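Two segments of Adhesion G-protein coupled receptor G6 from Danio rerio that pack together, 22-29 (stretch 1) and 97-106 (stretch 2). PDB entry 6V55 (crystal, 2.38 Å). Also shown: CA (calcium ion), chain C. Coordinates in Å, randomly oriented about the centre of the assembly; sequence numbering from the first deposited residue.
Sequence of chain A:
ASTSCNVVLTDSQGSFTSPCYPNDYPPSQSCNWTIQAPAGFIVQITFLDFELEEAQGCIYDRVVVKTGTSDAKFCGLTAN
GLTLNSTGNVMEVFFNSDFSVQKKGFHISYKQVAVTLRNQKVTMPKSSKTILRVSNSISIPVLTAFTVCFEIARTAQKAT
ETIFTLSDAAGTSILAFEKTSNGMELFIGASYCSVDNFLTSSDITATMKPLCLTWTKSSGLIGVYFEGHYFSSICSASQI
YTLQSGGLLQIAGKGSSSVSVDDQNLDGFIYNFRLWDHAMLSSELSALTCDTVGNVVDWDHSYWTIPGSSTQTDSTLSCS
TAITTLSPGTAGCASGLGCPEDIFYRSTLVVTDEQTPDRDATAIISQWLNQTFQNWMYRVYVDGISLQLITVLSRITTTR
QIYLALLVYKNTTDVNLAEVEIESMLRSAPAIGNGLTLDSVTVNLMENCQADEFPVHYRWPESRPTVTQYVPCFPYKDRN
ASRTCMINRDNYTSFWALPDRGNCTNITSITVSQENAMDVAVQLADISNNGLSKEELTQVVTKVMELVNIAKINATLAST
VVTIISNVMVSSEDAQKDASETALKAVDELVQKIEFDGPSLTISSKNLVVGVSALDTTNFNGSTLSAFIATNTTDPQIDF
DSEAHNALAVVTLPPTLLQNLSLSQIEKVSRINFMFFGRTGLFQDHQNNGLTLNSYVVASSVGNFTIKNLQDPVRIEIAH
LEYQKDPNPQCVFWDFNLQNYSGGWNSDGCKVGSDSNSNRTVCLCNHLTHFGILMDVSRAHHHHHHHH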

# COMPACT_ATOMS: atom_id res chain seq x y z
N PRO A 22 -8.35 10.21 8.42
CA PRO A 22 -9.38 10.20 7.35
C PRO A 22 -9.41 11.38 6.36
O PRO A 22 -10.29 11.38 5.50
CB PRO A 22 -10.69 10.14 8.14
CG PRO A 22 -10.40 10.81 9.42
CD PRO A 22 -8.93 10.56 9.73
N ASN A 23 -8.46 12.32 6.42
CA ASN A 23 -8.33 13.31 5.36
C ASN A 23 -7.55 12.67 4.21
O ASN A 23 -7.17 11.50 4.27
CB ASN A 23 -7.64 14.58 5.85
CG ASN A 23 -8.18 15.07 7.19
OD1 ASN A 23 -7.46 15.11 8.19
ND2 ASN A 23 -9.46 15.48 7.20
N ASP A 24 -7.28 13.43 3.15
CA ASP A 24 -6.65 12.85 1.98
C ASP A 24 -5.17 12.61 2.23
O ASP A 24 -4.50 13.35 2.96
CB ASP A 24 -6.80 13.74 0.75
CG ASP A 24 -8.24 13.96 0.32
OD1 ASP A 24 -8.41 14.87 -0.52
OD2 ASP A 24 -9.19 13.26 0.79
N TYR A 25 -4.65 11.55 1.59
CA TYR A 25 -3.23 11.26 1.63
C TYR A 25 -2.45 12.33 0.87
O TYR A 25 -3.03 13.06 0.05
CB TYR A 25 -2.96 9.86 1.07
CG TYR A 25 -3.63 9.45 -0.23
CD1 TYR A 25 -3.14 9.88 -1.46
CD2 TYR A 25 -4.68 8.55 -0.22
CE1 TYR A 25 -3.74 9.47 -2.64
CE2 TYR A 25 -5.28 8.13 -1.39
CZ TYR A 25 -4.79 8.59 -2.60
OH TYR A 25 -5.37 8.17 -3.78
N PRO A 26 -1.17 12.51 1.16
CA PRO A 26 -0.38 13.46 0.37
C PRO A 26 -0.03 12.83 -0.96
O PRO A 26 -0.15 11.61 -1.12
CB PRO A 26 0.85 13.72 1.26
CG PRO A 26 0.44 13.24 2.64
CD PRO A 26 -0.42 12.08 2.36
N PRO A 27 0.37 13.62 -1.96
CA PRO A 27 0.92 13.02 -3.18
C PRO A 27 2.28 12.39 -2.94
O PRO A 27 2.92 12.60 -1.90
CB PRO A 27 1.04 14.20 -4.14
CG PRO A 27 0.40 15.35 -3.51
CD PRO A 27 0.31 15.08 -2.06
N SER A 28 2.72 11.58 -3.93
CA SER A 28 4.07 11.03 -4.05
C SER A 28 4.51 10.20 -2.85
O SER A 28 5.67 10.21 -2.44
CB SER A 28 5.07 12.13 -4.34
OG SER A 28 4.46 13.03 -5.23
N GLN A 29 3.57 9.47 -2.28
CA GLN A 29 3.84 8.62 -1.15
C GLN A 29 4.53 7.35 -1.60
O GLN A 29 4.36 6.89 -2.73
CB GLN A 29 2.54 8.26 -0.45
CG GLN A 29 1.88 9.40 0.21
CD GLN A 29 2.80 10.11 1.15
OE1 GLN A 29 3.21 9.58 2.18
NE2 GLN A 29 3.16 11.32 0.78
N SER A 97 1.27 6.82 -4.28
CA SER A 97 0.40 7.81 -4.90
C SER A 97 1.25 8.59 -5.88
O SER A 97 2.47 8.66 -5.72
CB SER A 97 -0.21 8.78 -3.88
OG SER A 97 0.83 9.31 -3.06
N ASP A 98 0.62 9.18 -6.89
CA ASP A 98 1.45 9.94 -7.82
C ASP A 98 1.37 11.42 -7.41
O ASP A 98 1.09 11.71 -6.25
CB ASP A 98 1.06 9.66 -9.28
CG ASP A 98 -0.41 9.94 -9.62
OD1 ASP A 98 -0.83 9.52 -10.72
OD2 ASP A 98 -1.17 10.59 -8.89
N PHE A 99 1.59 12.34 -8.36
CA PHE A 99 1.76 13.77 -8.10
C PHE A 99 0.46 14.55 -7.98
O PHE A 99 0.52 15.71 -7.57
CB PHE A 99 2.61 14.42 -9.21
CG PHE A 99 2.19 14.05 -10.62
CD1 PHE A 99 1.21 14.79 -11.29
CD2 PHE A 99 2.78 12.98 -11.28
CE1 PHE A 99 0.81 14.45 -12.58
CE2 PHE A 99 2.38 12.63 -12.57
CZ PHE A 99 1.39 13.38 -13.21
N SER A 100 -0.69 13.98 -8.33
CA SER A 100 -1.92 14.79 -8.34
C SER A 100 -3.12 13.88 -8.14
O SER A 100 -3.04 12.68 -8.37
CB SER A 100 -2.07 15.54 -9.66
OG SER A 100 -2.51 14.63 -10.65
N VAL A 101 -4.26 14.49 -7.76
CA VAL A 101 -5.56 13.87 -7.44
C VAL A 101 -5.44 12.88 -6.28
O VAL A 101 -5.01 11.74 -6.45
CB VAL A 101 -6.21 13.16 -8.66
CG1 VAL A 101 -7.60 12.69 -8.33
CG2 VAL A 101 -6.21 14.08 -9.88
N GLN A 102 -5.89 13.30 -5.09
CA GLN A 102 -5.82 12.46 -3.90
C GLN A 102 -7.22 12.18 -3.37
O GLN A 102 -8.09 13.06 -3.39
CB GLN A 102 -4.98 13.13 -2.83
CG GLN A 102 -3.52 13.06 -3.16
CD GLN A 102 -3.05 14.26 -3.92
OE1 GLN A 102 -3.37 15.38 -3.56
NE2 GLN A 102 -2.29 14.03 -4.99
N LYS A 103 -7.42 10.96 -2.92
CA LYS A 103 -8.64 10.57 -2.24
C LYS A 103 -8.31 10.24 -0.78
O LYS A 103 -7.22 10.54 -0.28
CB LYS A 103 -9.30 9.40 -2.95
CG LYS A 103 -9.59 9.66 -4.42
CD LYS A 103 -10.64 10.74 -4.65
CE LYS A 103 -10.55 11.26 -6.08
NZ LYS A 103 -11.86 11.62 -6.68
N LYS A 104 -9.26 9.57 -0.12
CA LYS A 104 -9.27 9.48 1.33
C LYS A 104 -8.18 8.56 1.85
O LYS A 104 -7.53 8.86 2.86
CB LYS A 104 -10.64 8.99 1.77
CG LYS A 104 -10.92 9.05 3.24
CD LYS A 104 -11.84 7.92 3.67
CE LYS A 104 -13.10 7.82 2.80
NZ LYS A 104 -13.99 6.66 3.16
N GLY A 105 -7.93 7.46 1.15
CA GLY A 105 -6.95 6.51 1.61
C GLY A 105 -7.60 5.28 2.20
O GLY A 105 -8.59 4.77 1.65
N PHE A 106 -7.07 4.80 3.33
CA PHE A 106 -7.50 3.51 3.81
C PHE A 106 -7.17 3.33 5.29
O PHE A 106 -6.29 3.99 5.84
CB PHE A 106 -6.88 2.36 3.01
CG PHE A 106 -5.40 2.46 2.81
CD1 PHE A 106 -4.52 1.85 3.71
CD2 PHE A 106 -4.87 3.07 1.67
CE1 PHE A 106 -3.13 1.90 3.49
CE2 PHE A 106 -3.49 3.13 1.45
CZ PHE A 106 -2.63 2.54 2.36
CA CA C . -2.86 10.61 -7.05
O HOH W 1 -3.95 15.45 -0.62
O HOH W 2 5.44 7.17 -5.24
O HOH W 3 -1.30 11.60 -5.28

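Stretch 1 has no regular helix or strand, and stretch 2 is loop or turn until a strand begins at Gly105. The two stretches run in roughly opposite directions, without a regular register: Asp24 lies beside Lys104, their CA atoms 4.3 Å apart, while Ser28 lies beside Asp98, CA to CA 4.7 Å. Pro26 and Pro27 have no backbone N-H to donate, so the N-H donors of stretch 1 that bond across lie before and after them. After the prolines, Ser28 N donates to Asp98 O (2.8 Å), and Ser97 N makes a weak bond to Gln29 O (3.5 Å). Before them, Tyr25 N reaches Lys103 O in a weak bond of 3.3 Å.

Ser97 bonds on both sides of Pro27 in the sequence, to Pro26 O and Gln29 N. Its CB points toward stretch 1, and its short hydroxyl serves twice, donating from OG to Pro26 O (3.2 Å) and accepting from Gln29 N at OG (2.9 Å). Gln29 turns back on its own stretch, where NE2 donates to Pro27 O at 3.0 Å.

Tyr25 is buried, its ring wedged among residues of stretch 2. Lys103 O lies over one face, and Gly105 CA sits at the edge, 3.6 Å from Tyr25 CD2. An ideal CB on Gly105 would come within a tight 3.5 Å of that same CD2 and would also jam against the preceding carbonyl, so glycine suits both the ring and the backbone angles.

Gln102 combines apolar and polar contact. Its CG packs 3.6 Å from Tyr25 CD1, and its amide reaches two waters: water 1 donates to both Gln102 OE1 and Tyr25 O, whereas water 3 accepts from Gln102 NE2 and donates to Asp98 O. Water 3 also binds the calcium, as do Asp98 OD2, Ser100 O and Val101 O, each 2.5 Å from the ion CA. The metal thus ties together the loop that supplies Asp98 O to Ser28.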